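Local coordinates for replicase polyprotein 1a (Avian infectious bronchitis virus, PDB 3LD1) that is of unknown function but probably represents an N-terminal portion of non-structural protein 2, which the virus makes as part of its replicase polyprotein, at residues A[14-22]-A[76-86]; A[272-282]-A[320-328]. The protein carries 3 engineered substitutions. All coordinates share one frame; numbering follows the deposited sequence.

Contact 1. Residues A[14-22]-A[76-86]; sequences QLCDALFFY and LKATSKLADLE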
ATOM      1  N   GLN A  14       5.191  26.831  -5.067  1.00 42.31           N
ATOM      2  CA  GLN A  14       5.299  26.707  -6.523  1.00 43.98           C
ATOM      3  C   GLN A  14       6.702  26.947  -6.985  1.00 42.28           C
ATOM      4  O   GLN A  14       7.068  26.548  -8.073  1.00 43.05           O
ATOM      5  CB  GLN A  14       4.414  27.709  -7.233  1.00 44.84           C
ATOM      6  CG  GLN A  14       4.736  29.105  -6.803  1.00 49.27           C
ATOM      7  CD  GLN A  14       3.510  29.963  -6.840  1.00 60.31           C
ATOM      8  OE1 GLN A  14       3.240  30.789  -5.892  1.00 66.30           O
ATOM      9  NE2 GLN A  14       2.714  29.777  -7.921  1.00 53.82           N
ATOM     10  N   LEU A  15       7.481  27.604  -6.151  1.00 41.75           N
ATOM     11  CA  LEU A  15       8.737  28.182  -6.587  1.00 41.56           C
ATOM     12  C   LEU A  15       9.659  27.080  -6.196  1.00 41.81           C
ATOM     13  O   LEU A  15      10.521  26.618  -7.003  1.00 42.25           O
ATOM     14  CB  LEU A  15       9.063  29.459  -5.816  1.00 41.48           C
ATOM     15  CG  LEU A  15      10.481  29.981  -6.123  1.00 43.05           C
ATOM     16  CD1 LEU A  15      10.579  30.421  -7.607  1.00 44.72           C
ATOM     17  CD2 LEU A  15      10.915  31.146  -5.212  1.00 41.20           C
ATOM     18  N   CYS A  16       9.403  26.588  -4.998  1.00 40.27           N
ATOM     19  CA  CYS A  16      10.094  25.442  -4.565  1.00 41.09           C
ATOM     20  C   CYS A  16      10.009  24.293  -5.590  1.00 39.32           C
ATOM     21  O   CYS A  16      10.998  23.623  -5.908  1.00 38.34           O
ATOM     22  CB  CYS A  16       9.566  24.959  -3.216  1.00 42.70           C
ATOM     23  SG  CYS A  16      10.879  23.784  -2.767  1.00 48.28           S
ATOM     24  N   ASP A  17       8.824  24.092  -6.118  1.00 37.89           N
ATOM     25  CA  ASP A  17       8.616  23.100  -7.157  1.00 38.72           C
ATOM     26  C   ASP A  17       9.415  23.402  -8.425  1.00 37.83           C
ATOM     27  O   ASP A  17      10.053  22.485  -9.037  1.00 35.52           O
ATOM     28  CB  ASP A  17       7.105  23.034  -7.563  1.00 39.62           C
ATOM     29  CG  ASP A  17       6.249  22.201  -6.606  1.00 38.39           C
ATOM     30  OD1 ASP A  17       5.020  22.375  -6.657  1.00 40.59           O
ATOM     31  OD2 ASP A  17       6.794  21.352  -5.858  1.00 37.90           O
ATOM     32  N   ALA A  18       9.382  24.670  -8.846  1.00 36.60           N
ATOM     33  CA  ALA A  18      10.110  24.952 -10.095  1.00 36.80           C
ATOM     34  C   ALA A  18      11.586  24.734  -9.868  1.00 36.35           C
ATOM     35  O   ALA A  18      12.240  24.172 -10.731  1.00 36.04           O
ATOM     36  CB  ALA A  18       9.871  26.309 -10.598  1.00 35.24           C
ATOM     37  N   LEU A  19      12.118  25.215  -8.735  1.00 37.30           N
ATOM     38  CA  LEU A  19      13.543  24.989  -8.400  1.00 37.25           C
ATOM     39  C   LEU A  19      13.762  23.479  -8.446  1.00 39.25           C
ATOM     40  O   LEU A  19      14.449  22.988  -9.315  1.00 40.39           O
ATOM     41  CB  LEU A  19      13.868  25.504  -7.020  1.00 37.38           C
ATOM     42  CG  LEU A  19      15.243  25.170  -6.412  1.00 36.65           C
ATOM     43  CD1 LEU A  19      16.393  25.608  -7.331  1.00 36.56           C
ATOM     44  CD2 LEU A  19      15.353  25.824  -5.008  1.00 34.41           C
ATOM     45  N   PHE A  20      13.115  22.717  -7.571  1.00 40.61           N
ATOM     46  CA  PHE A  20      13.339  21.264  -7.585  1.00 42.20           C
ATOM     47  C   PHE A  20      13.219  20.588  -8.987  1.00 42.76           C
ATOM     48  O   PHE A  20      13.888  19.599  -9.297  1.00 42.63           O
ATOM     49  CB  PHE A  20      12.409  20.516  -6.593  1.00 42.81           C
ATOM     50  CG  PHE A  20      12.707  19.000  -6.507  1.00 42.95           C
ATOM     51  CD1 PHE A  20      13.855  18.541  -5.843  1.00 40.34           C
ATOM     52  CD2 PHE A  20      11.856  18.066  -7.126  1.00 40.21           C
ATOM     53  CE1 PHE A  20      14.117  17.143  -5.783  1.00 46.10           C
ATOM     54  CE2 PHE A  20      12.074  16.677  -7.051  1.00 38.94           C
ATOM     55  CZ  PHE A  20      13.209  16.194  -6.417  1.00 42.67           C
ATOM     56  N   PHE A  21      12.355  21.107  -9.840  1.00 43.26           N
ATOM     57  CA  PHE A  21      12.155  20.435 -11.100  1.00 43.90           C
ATOM     58  C   PHE A  21      13.291  20.564 -12.125  1.00 44.12           C
ATOM     59  O   PHE A  21      13.131  20.177 -13.300  1.00 44.30           O
ATOM     60  CB  PHE A  21      10.863  20.945 -11.671  1.00 44.64           C
ATOM     61  CG  PHE A  21       9.678  20.370 -11.014  1.00 47.66           C
ATOM     62  CD1 PHE A  21       9.786  19.160 -10.301  1.00 48.16           C
ATOM     63  CD2 PHE A  21       8.408  20.980 -11.160  1.00 49.46           C
ATOM     64  CE1 PHE A  21       8.634  18.607  -9.688  1.00 49.58           C
ATOM     65  CE2 PHE A  21       7.256  20.439 -10.532  1.00 44.36           C
ATOM     66  CZ  PHE A  21       7.373  19.269  -9.808  1.00 45.23           C
ATOM     67  N   TYR A  22      14.426  21.128 -11.706  1.00 44.64           N
ATOM     68  CA  TYR A  22      15.636  21.118 -12.531  1.00 44.52           C
ATOM     69  C   TYR A  22      16.387  19.826 -12.354  1.00 45.45           C
ATOM     70  O   TYR A  22      17.346  19.589 -13.082  1.00 45.59           O
ATOM     71  CB  TYR A  22      16.573  22.257 -12.151  1.00 44.01           C
ATOM     72  CG  TYR A  22      16.219  23.548 -12.802  1.00 43.05           C
ATOM     73  CD1 TYR A  22      17.050  24.087 -13.831  1.00 43.72           C
ATOM     74  CD2 TYR A  22      15.073  24.286 -12.384  1.00 40.03           C
ATOM     75  CE1 TYR A  22      16.702  25.353 -14.477  1.00 42.62           C
ATOM     76  CE2 TYR A  22      14.743  25.528 -13.005  1.00 42.72           C
ATOM     77  CZ  TYR A  22      15.577  26.015 -14.067  1.00 42.26           C
ATOM     78  OH  TYR A  22      15.295  27.145 -14.684  1.00 42.42           O
ATOM     79  N   LEU A  76      17.712  33.237  -4.310  1.00 54.63           N
ATOM     80  CA  LEU A  76      16.314  32.946  -4.628  1.00 53.27           C
ATOM     81  C   LEU A  76      15.421  33.308  -3.424  1.00 53.33           C
ATOM     82  O   LEU A  76      15.450  32.644  -2.376  1.00 52.35           O
ATOM     83  CB  LEU A  76      16.199  31.481  -5.033  1.00 52.82           C
ATOM     84  CG  LEU A  76      14.961  31.162  -5.836  1.00 54.85           C
ATOM     85  CD1 LEU A  76      14.999  31.842  -7.222  1.00 55.96           C
ATOM     86  CD2 LEU A  76      14.788  29.647  -5.977  1.00 54.37           C
ATOM     87  N   LYS A  77      14.674  34.396  -3.564  1.00 52.78           N
ATOM     88  CA  LYS A  77      13.829  34.885  -2.517  1.00 54.29           C
ATOM     89  C   LYS A  77      12.381  34.443  -2.687  1.00 53.75           C
ATOM     90  O   LYS A  77      12.000  34.010  -3.765  1.00 54.12           O
ATOM     91  CB  LYS A  77      13.892  36.399  -2.539  1.00 55.38           C
ATOM     92  CG  LYS A  77      15.343  36.914  -2.284  1.00 59.26           C
ATOM     93  CD  LYS A  77      15.438  38.433  -1.927  1.00 57.67           C
ATOM     94  CE  LYS A  77      14.885  39.323  -3.098  1.00 63.64           C
ATOM     95  NZ  LYS A  77      15.966  40.109  -3.810  1.00 61.05           N
ATOM     96  N   ALA A  78      11.587  34.565  -1.624  1.00 53.74           N
ATOM     97  CA  ALA A  78      10.145  34.323  -1.613  1.00 53.60           C
ATOM     98  C   ALA A  78       9.370  34.950  -2.764  1.00 54.54           C
ATOM     99  O   ALA A  78       8.358  34.419  -3.221  1.00 55.17           O
ATOM    100  CB  ALA A  78       9.546  34.790  -0.286  1.00 53.67           C
ATOM    101  N   THR A  79       9.840  36.081  -3.258  1.00 55.70           N
ATOM    102  CA  THR A  79       9.127  36.804  -4.321  1.00 55.28           C
ATOM    103  C   THR A  79       9.690  36.614  -5.754  1.00 55.04           C
ATOM    104  O   THR A  79       9.124  37.149  -6.732  1.00 55.55           O
ATOM    105  CB  THR A  79       9.054  38.281  -3.924  1.00 56.06           C
ATOM    106  OG1 THR A  79      10.281  38.657  -3.283  1.00 55.85           O
ATOM    107  CG2 THR A  79       7.892  38.482  -2.914  1.00 55.21           C
ATOM    108  N   SER A  80      10.759  35.819  -5.885  1.00 53.33           N
ATOM    109  CA  SER A  80      11.345  35.526  -7.186  1.00 52.57           C
ATOM    110  C   SER A  80      10.382  34.860  -8.161  1.00 53.29           C
ATOM    111  O   SER A  80       9.472  34.153  -7.706  1.00 56.21           O
ATOM    112  CB  SER A  80      12.479  34.566  -6.991  1.00 51.51           C
ATOM    113  OG  SER A  80      13.365  35.142  -6.114  1.00 48.10           O
ATOM    114  N   LYS A  81      10.619  35.007  -9.472  1.00 52.23           N
ATOM    115  CA  LYS A  81       9.776  34.430 -10.535  1.00 51.01           C
ATOM    116  C   LYS A  81      10.494  33.281 -11.206  1.00 49.36           C
ATOM    117  O   LYS A  81      11.608  32.972 -10.835  1.00 48.31           O
ATOM    118  CB  LYS A  81       9.454  35.472 -11.613  1.00 51.77           C
ATOM    119  CG  LYS A  81       8.581  36.613 -11.173  1.00 54.09           C
ATOM    120  CD  LYS A  81       7.101  36.197 -11.044  1.00 56.47           C
ATOM    121  CE  LYS A  81       6.793  35.872  -9.566  1.00 57.61           C
ATOM    122  NZ  LYS A  81       6.060  36.998  -8.958  1.00 57.94           N
ATOM    123  N   LEU A  82       9.859  32.643 -12.195  1.00 48.17           N
ATOM    124  CA  LEU A  82      10.617  31.688 -13.015  1.00 47.62           C
ATOM    125  C   LEU A  82      11.825  32.386 -13.647  1.00 46.84           C
ATOM    126  O   LEU A  82      12.887  31.782 -13.761  1.00 47.25           O
ATOM    127  CB  LEU A  82       9.772  31.016 -14.129  1.00 47.31           C
ATOM    128  CG  LEU A  82      10.522  29.843 -14.847  1.00 47.33           C
ATOM    129  CD1 LEU A  82      11.153  28.867 -13.869  1.00 45.97           C
ATOM    130  CD2 LEU A  82       9.777  29.008 -15.814  1.00 46.67           C
ATOM    131  N   ALA A  83      11.633  33.646 -14.053  1.00 46.26           N
ATOM    132  CA  ALA A  83      12.655  34.479 -14.716  1.00 45.40           C
ATOM    133  C   ALA A  83      13.934  34.592 -13.863  1.00 45.55           C
ATOM    134  O   ALA A  83      15.054  34.430 -14.368  1.00 45.99           O
ATOM    135  CB  ALA A  83      12.082  35.874 -15.029  1.00 44.11           C
ATOM    136  N   ASP A  84      13.764  34.843 -12.569  1.00 44.73           N
ATOM    137  CA  ASP A  84      14.905  35.027 -11.650  1.00 45.12           C
ATOM    138  C   ASP A  84      15.734  33.761 -11.495  1.00 44.99           C
ATOM    139  O   ASP A  84      16.967  33.764 -11.454  1.00 45.47           O
ATOM    140  CB  ASP A  84      14.399  35.587 -10.326  1.00 43.99           C
ATOM    141  CG  ASP A  84      13.628  36.931 -10.524  1.00 48.20           C
ATOM    142  OD1 ASP A  84      14.259  37.909 -11.050  1.00 52.54           O
ATOM    143  OD2 ASP A  84      12.410  37.015 -10.220  1.00 43.63           O
ATOM    144  N   LEU A  85      15.001  32.675 -11.520  1.00 45.33           N
ATOM    145  CA  LEU A  85      15.488  31.346 -11.518  1.00 45.63           C
ATOM    146  C   LEU A  85      16.252  31.017 -12.766  1.00 46.23           C
ATOM    147  O   LEU A  85      17.345  30.447 -12.680  1.00 46.28           O
ATOM    148  CB  LEU A  85      14.266  30.441 -11.437  1.00 45.72           C
ATOM    149  CG  LEU A  85      14.411  28.997 -11.063  1.00 44.76           C
ATOM    150  CD1 LEU A  85      14.877  28.863  -9.677  1.00 49.38           C
ATOM    151  CD2 LEU A  85      13.050  28.440 -11.103  1.00 51.17           C
ATOM    152  N   GLU A  86      15.695  31.374 -13.922  1.00 45.80           N
ATOM    153  CA  GLU A  86      16.347  31.011 -15.164  1.00 47.01           C
ATOM    154  C   GLU A  86      17.636  31.790 -15.298  1.00 47.79           C
ATOM    155  O   GLU A  86      18.590  31.315 -15.925  1.00 49.35           O
ATOM    156  CB  GLU A  86      15.425  31.225 -16.351  1.00 46.27           C
ATOM    157  CG  GLU A  86      14.422  30.110 -16.420  1.00 47.01           C
ATOM    158  CD  GLU A  86      13.398  30.246 -17.492  1.00 46.98           C
ATOM    159  OE1 GLU A  86      13.486  31.189 -18.271  1.00 48.59           O
ATOM    160  OE2 GLU A  86      12.497  29.387 -17.576  1.00 49.44           O
TER

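Contact 2. Residues A[272-282]-A[320-328]; sequences IPNAPRGTKGF and AILGGHLCY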
ATOM      1  N   ILE A 272     -12.838 -34.392  -1.778  1.00 48.14           N
ATOM      2  CA  ILE A 272     -11.396 -34.357  -2.069  1.00 49.56           C
ATOM      3  C   ILE A 272     -11.082 -35.762  -2.536  1.00 50.58           C
ATOM      4  O   ILE A 272     -11.678 -36.728  -2.079  1.00 49.42           O
ATOM      5  CB  ILE A 272     -10.506 -34.006  -0.903  1.00 50.03           C
ATOM      6  CG1 ILE A 272     -10.478 -35.158   0.101  1.00 48.20           C
ATOM      7  CG2 ILE A 272     -10.949 -32.677  -0.259  1.00 51.32           C
ATOM      8  CD1 ILE A 272     -10.182 -34.719   1.439  1.00 44.71           C
ATOM      9  N   PRO A 273     -10.232 -35.850  -3.540  1.00 51.72           N
ATOM     10  CA  PRO A 273      -9.991 -37.107  -4.173  1.00 52.89           C
ATOM     11  C   PRO A 273      -9.306 -37.950  -3.156  1.00 53.55           C
ATOM     12  O   PRO A 273      -8.591 -37.409  -2.290  1.00 54.01           O
ATOM     13  CB  PRO A 273      -9.012 -36.745  -5.305  1.00 52.96           C
ATOM     14  CG  PRO A 273      -9.221 -35.256  -5.513  1.00 51.90           C
ATOM     15  CD  PRO A 273      -9.493 -34.744  -4.169  1.00 51.66           C
ATOM     16  N   ASN A 274      -9.580 -39.250  -3.238  1.00 53.98           N
ATOM     17  CA  ASN A 274      -8.817 -40.254  -2.534  1.00 54.12           C
ATOM     18  C   ASN A 274      -9.150 -40.418  -1.054  1.00 52.74           C
ATOM     19  O   ASN A 274      -8.346 -40.934  -0.294  1.00 52.45           O
ATOM     20  CB  ASN A 274      -7.323 -39.959  -2.738  1.00 55.22           C
ATOM     21  CG  ASN A 274      -6.882 -40.149  -4.203  1.00 58.38           C
ATOM     22  OD1 ASN A 274      -7.301 -41.112  -4.920  1.00 59.56           O
ATOM     23  ND2 ASN A 274      -6.047 -39.238  -4.653  1.00 56.89           N
ATOM     24  N   ALA A 275     -10.362 -40.034  -0.687  1.00 51.37           N
ATOM     25  CA  ALA A 275     -10.950 -40.273   0.620  1.00 50.38           C
ATOM     26  C   ALA A 275     -12.396 -40.673   0.386  1.00 49.67           C
ATOM     27  O   ALA A 275     -12.881 -40.621  -0.738  1.00 49.82           O
ATOM     28  CB  ALA A 275     -10.922 -38.989   1.393  1.00 50.69           C
ATOM     29  N   PRO A 276     -13.124 -41.042   1.433  1.00 48.69           N
ATOM     30  CA  PRO A 276     -14.574 -41.288   1.160  1.00 47.50           C
ATOM     31  C   PRO A 276     -15.410 -40.115   0.498  1.00 46.67           C
ATOM     32  O   PRO A 276     -15.159 -38.891   0.728  1.00 45.04           O
ATOM     33  CB  PRO A 276     -15.144 -41.666   2.542  1.00 47.50           C
ATOM     34  CG  PRO A 276     -13.896 -42.180   3.278  1.00 50.72           C
ATOM     35  CD  PRO A 276     -12.742 -41.319   2.821  1.00 47.67           C
ATOM     36  N   ARG A 277     -16.396 -40.522  -0.322  1.00 45.82           N
ATOM     37  CA  ARG A 277     -17.350 -39.596  -0.902  1.00 44.91           C
ATOM     38  C   ARG A 277     -17.821 -38.695   0.194  1.00 43.38           C
ATOM     39  O   ARG A 277     -18.177 -39.175   1.326  1.00 41.13           O
ATOM     40  CB  ARG A 277     -18.579 -40.346  -1.470  1.00 46.20           C
ATOM     41  CG  ARG A 277     -18.538 -40.523  -3.032  1.00 47.07           C
ATOM     42  CD  ARG A 277     -18.071 -39.199  -3.713  1.00 49.79           C
ATOM     43  NE  ARG A 277     -19.142 -38.467  -4.357  1.00 51.78           N
ATOM     44  CZ  ARG A 277     -18.957 -37.658  -5.388  1.00 53.98           C
ATOM     45  NH1 ARG A 277     -17.733 -37.480  -5.861  1.00 52.67           N
ATOM     46  NH2 ARG A 277     -19.993 -37.046  -5.947  1.00 54.20           N
ATOM     47  N   GLY A 278     -17.805 -37.398  -0.136  1.00 41.36           N
ATOM     48  CA  GLY A 278     -18.414 -36.381   0.707  1.00 37.66           C
ATOM     49  C   GLY A 278     -17.437 -35.828   1.696  1.00 36.96           C
ATOM     50  O   GLY A 278     -17.800 -34.960   2.467  1.00 36.05           O
ATOM     51  N   THR A 279     -16.196 -36.334   1.685  1.00 36.42           N
ATOM     52  CA  THR A 279     -15.128 -35.752   2.492  1.00 35.85           C
ATOM     53  C   THR A 279     -14.718 -34.400   1.932  1.00 35.86           C
ATOM     54  O   THR A 279     -14.447 -34.287   0.757  1.00 36.08           O
ATOM     55  CB  THR A 279     -13.865 -36.646   2.500  1.00 36.03           C
ATOM     56  OG1 THR A 279     -14.209 -37.983   2.884  1.00 37.90           O
ATOM     57  CG2 THR A 279     -12.855 -36.117   3.514  1.00 35.86           C
ATOM     58  N   LYS A 280     -14.579 -33.389   2.774  1.00 35.89           N
ATOM     59  CA  LYS A 280     -14.122 -32.100   2.322  1.00 36.67           C
ATOM     60  C   LYS A 280     -12.706 -31.815   2.728  1.00 37.84           C
ATOM     61  O   LYS A 280     -12.269 -32.287   3.774  1.00 35.82           O
ATOM     62  CB  LYS A 280     -14.972 -31.009   2.976  1.00 35.41           C
ATOM     63  CG  LYS A 280     -16.378 -30.960   2.499  1.00 35.94           C
ATOM     64  CD  LYS A 280     -17.223 -29.892   3.259  1.00 39.58           C
ATOM     65  CE  LYS A 280     -18.561 -29.693   2.554  1.00 45.15           C
ATOM     66  NZ  LYS A 280     -19.001 -28.244   2.772  1.00 53.84           N
ATOM     67  N   GLY A 281     -12.028 -30.947   1.967  1.00 38.93           N
ATOM     68  CA  GLY A 281     -10.702 -30.532   2.372  1.00 40.79           C
ATOM     69  C   GLY A 281     -10.358 -29.088   2.079  1.00 42.55           C
ATOM     70  O   GLY A 281     -11.174 -28.307   1.591  1.00 42.35           O
ATOM     71  N   PHE A 282      -9.126 -28.723   2.380  1.00 43.63           N
ATOM     72  CA  PHE A 282      -8.729 -27.355   2.202  1.00 44.26           C
ATOM     73  C   PHE A 282      -7.535 -27.230   1.278  1.00 45.62           C
ATOM     74  O   PHE A 282      -6.674 -28.132   1.236  1.00 44.10           O
ATOM     75  CB  PHE A 282      -8.416 -26.738   3.539  1.00 43.97           C
ATOM     76  CG  PHE A 282      -9.455 -27.014   4.647  1.00 45.52           C
ATOM     77  CD1 PHE A 282     -10.745 -26.439   4.606  1.00 46.34           C
ATOM     78  CD2 PHE A 282      -9.122 -27.852   5.748  1.00 45.13           C
ATOM     79  CE1 PHE A 282     -11.636 -26.639   5.646  1.00 45.25           C
ATOM     80  CE2 PHE A 282     -10.020 -28.078   6.782  1.00 44.68           C
ATOM     81  CZ  PHE A 282     -11.272 -27.442   6.748  1.00 44.38           C
ATOM     82  N   ALA A 320      -6.876 -37.273   9.686  1.00 37.52           N
ATOM     83  CA  ALA A 320      -8.077 -37.865  10.246  1.00 36.99           C
ATOM     84  C   ALA A 320      -9.240 -37.085   9.656  1.00 37.98           C
ATOM     85  O   ALA A 320      -9.145 -35.871   9.443  1.00 37.46           O
ATOM     86  CB  ALA A 320      -8.065 -37.728  11.805  1.00 37.34           C
ATOM     87  N   ILE A 321     -10.320 -37.763   9.317  1.00 37.94           N
ATOM     88  CA  ILE A 321     -11.446 -37.009   8.818  1.00 39.04           C
ATOM     89  C   ILE A 321     -12.367 -36.596   9.949  1.00 38.92           C
ATOM     90  O   ILE A 321     -13.067 -37.417  10.462  1.00 39.37           O
ATOM     91  CB  ILE A 321     -12.228 -37.803   7.785  1.00 38.98           C
ATOM     92  CG1 ILE A 321     -11.358 -37.916   6.528  1.00 40.43           C
ATOM     93  CG2 ILE A 321     -13.552 -37.096   7.536  1.00 36.90           C
ATOM     94  CD1 ILE A 321     -11.747 -39.027   5.666  1.00 38.47           C
ATOM     95  N   LEU A 322     -12.375 -35.314  10.287  1.00 38.79           N
ATOM     96  CA  LEU A 322     -13.169 -34.791  11.415  1.00 38.69           C
ATOM     97  C   LEU A 322     -14.243 -33.840  10.948  1.00 38.71           C
ATOM     98  O   LEU A 322     -14.028 -33.038   9.998  1.00 38.85           O
ATOM     99  CB  LEU A 322     -12.253 -34.117  12.426  1.00 38.43           C
ATOM    100  CG  LEU A 322     -11.007 -34.972  12.807  1.00 39.65           C
ATOM    101  CD1 LEU A 322     -10.030 -34.144  13.645  1.00 40.96           C
ATOM    102  CD2 LEU A 322     -11.405 -36.172  13.617  1.00 32.27           C
ATOM    103  N   GLY A 323     -15.433 -33.960  11.537  1.00 38.64           N
ATOM    104  CA  GLY A 323     -16.563 -33.165  11.065  1.00 38.52           C
ATOM    105  C   GLY A 323     -16.604 -33.133   9.539  1.00 38.99           C
ATOM    106  O   GLY A 323     -16.861 -32.118   8.954  1.00 40.35           O
ATOM    107  N   GLY A 324     -16.289 -34.232   8.886  1.00 38.46           N
ATOM    108  CA  GLY A 324     -16.418 -34.327   7.436  1.00 38.34           C
ATOM    109  C   GLY A 324     -15.316 -33.698   6.631  1.00 37.94           C
ATOM    110  O   GLY A 324     -15.427 -33.670   5.408  1.00 37.68           O
ATOM    111  N   HIS A 325     -14.283 -33.204   7.318  1.00 37.56           N
ATOM    112  CA  HIS A 325     -13.136 -32.509   6.716  1.00 37.60           C
ATOM    113  C   HIS A 325     -11.835 -33.238   7.006  1.00 38.64           C
ATOM    114  O   HIS A 325     -11.564 -33.625   8.189  1.00 39.09           O
ATOM    115  CB  HIS A 325     -12.919 -31.154   7.387  1.00 36.83           C
ATOM    116  CG  HIS A 325     -13.979 -30.158   7.086  1.00 38.59           C
ATOM    117  ND1 HIS A 325     -15.171 -30.110   7.785  1.00 40.66           N
ATOM    118  CD2 HIS A 325     -14.034 -29.163   6.168  1.00 36.58           C
ATOM    119  CE1 HIS A 325     -15.928 -29.140   7.294  1.00 38.69           C
ATOM    120  NE2 HIS A 325     -15.276 -28.578   6.288  1.00 42.72           N
ATOM    121  N   LEU A 326     -10.970 -33.291   6.000  1.00 38.85           N
ATOM    122  CA  LEU A 326      -9.667 -33.926   6.125  1.00 40.19           C
ATOM    123  C   LEU A 326      -8.769 -33.006   6.904  1.00 41.85           C
ATOM    124  O   LEU A 326      -8.426 -31.900   6.431  1.00 42.46           O
ATOM    125  CB  LEU A 326      -9.031 -34.183   4.787  1.00 39.50           C
ATOM    126  CG  LEU A 326      -8.351 -35.521   4.512  1.00 43.85           C
ATOM    127  CD1 LEU A 326      -7.235 -35.336   3.481  1.00 45.22           C
ATOM    128  CD2 LEU A 326      -7.803 -36.226   5.728  1.00 43.61           C
ATOM    129  N   CYS A 327      -8.432 -33.428   8.133  1.00 41.58           N
ATOM    130  CA  CYS A 327      -7.629 -32.610   8.997  1.00 40.67           C
ATOM    131  C   CYS A 327      -6.286 -33.277   9.266  1.00 40.26           C
ATOM    132  O   CYS A 327      -6.052 -34.416   8.883  1.00 40.37           O
ATOM    133  CB  CYS A 327      -8.346 -32.362  10.312  1.00 41.16           C
ATOM    134  SG  CYS A 327      -9.868 -31.458  10.257  1.00 41.27           S
ATOM    135  N   TYR A 328      -5.395 -32.530   9.889  1.00 39.79           N
ATOM    136  CA  TYR A 328      -4.135 -33.011  10.385  1.00 38.92           C
ATOM    137  C   TYR A 328      -4.348 -33.183  11.853  1.00 40.37           C
ATOM    138  O   TYR A 328      -5.002 -32.356  12.526  1.00 40.07           O
ATOM    139  CB  TYR A 328      -3.104 -31.936  10.243  1.00 37.86           C
ATOM    140  CG  TYR A 328      -1.725 -32.299  10.758  1.00 39.26           C
ATOM    141  CD1 TYR A 328      -0.916 -33.211  10.054  1.00 33.84           C
ATOM    142  CD2 TYR A 328      -1.211 -31.707  11.950  1.00 36.21           C
ATOM    143  CE1 TYR A 328       0.343 -33.533  10.527  1.00 40.89           C
ATOM    144  CE2 TYR A 328       0.053 -32.019  12.421  1.00 34.67           C
ATOM    145  CZ  TYR A 328       0.834 -32.932  11.710  1.00 39.18           C
ATOM    146  OH  TYR A 328       2.113 -33.246  12.131  1.00 38.22           O
TER
HETATM  147  O   HOH W   1     -18.362 -33.405   4.368  1.00 45.29           O
HETATM  148  O   HOH W   2      -7.641 -31.016   4.016  1.00 39.73           O

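Contact 1. Residues A[14-22]-A[76-86]
Leu-15 meets Leu-76 and the type I turn after it, in an apolar contact between helix 14-20 and the segment that runs on into helix 82-86; Leu-15 and Leu-85 are its two largest contributors. Leu-15 can be traced from CB to its tips: CB leaves the helix toward the other segment, and CG, anti to the backbone N (chi1 172°), splits the two methyls over the turn. CD1 rests 3.9 Å from Ser-80 O. CD2 comes nearer, 3.4 Å from Lys-77 O and close to CG of Leu-76, whose side chain it meets tip to tip. Lys-77 O accepts from both Ser-80 N and Ser-80 OG (2.9 Å for OG), on the same face of its plane, which pins the turn by two bonds on one oxygen. Just beyond it, Lys-81 N at the N-cap position bonds Asp-84 OD2 on the anti lone pair, at 2.8 Å.

One helical turn on, Leu-85 CD2 lies 3.9 Å from Ala-18 CB and equally near Tyr-22 CE2, while Leu-19 CD2 slides past Leu-76 CD2. Tyr-22 crosses Glu-86, its OH 3.5 Å from Glu-86 CG; the hydroxyl itself bonds Gly-90 O, and the carboxylate pairs with Arg-96.

The axes of the short segments 14-20 and 82-86 approach to 10.6 Å, at 30°. Leu-76 ends strand 74-76, which bonds strand 4-8 at a mixed sheet's edge; helix 93-103 packs against Leu-82, and Phe-20 turns to helix 30-46.

Contact 2. Residues A[272-282]-A[320-328]
Lys-280 and His-325 form a single backbone bridge, and the tight part of the contact gathers round it. Lys-280 N donates to Gly-324 O at 2.8 Å, in the carbonyl plane and nearly straight (171°), and Lys-280 O receives Leu-326 N, also at 2.8 Å. The same oxygen also has a CA-H...O contact from His-325. Beside the bridge the Phe-282 and His-325 rings lie nearly parallel, planes 13° apart, but slid so far that they barely overlap; Phe-282 CZ comes 3.3 Å from His-325 CD2. Ile-272 crosses Leu-326 at about a right angle, and its CD1 reaches Leu-326 CB at 3.6 Å because CG1 sits between the backbone N and the carbonyl carbon (chi1 71°).

Toward the turn of Pro-276 to Thr-279 the fit slackens. Ile-321 CD1 touches Pro-276 CD and Thr-279 CG2, each at 3.8 Å. Here a water donates to both Gly-278 O and Gly-324 O. At the other end, past the bridge, a second water joins Phe-282 N to Leu-326 O.

Phe-249 stacks on His-325, whose ND1 bonds Gly-323 O, fixing the ring's rotation. Two direct backbone bonds, two waters and apolar contacts of Ile-272 and Ile-321 imply a local seam between two sheets, with water replacing direct pairing as the strands separate.

Contacts 1 and 2 lie on opposite sides of the centre of an elongated chain, with their own centres about 70 Å apart and their nearest atoms about 49 Å apart, so neither touches the other. They follow in series: 14-22 with 76-86 is complete well before 272-282 opens, and much of the intervening chain is helical. Their chemistry differs as well. Contact 1 is leucine-rich packing that joins a helix to a sheet-edge strand, a turn and a second helix, whereas contact 2 joins two sheets through the backbone bonds of a single bridge and bridging waters. Neither contact involves a ligand or a known catalytic residue.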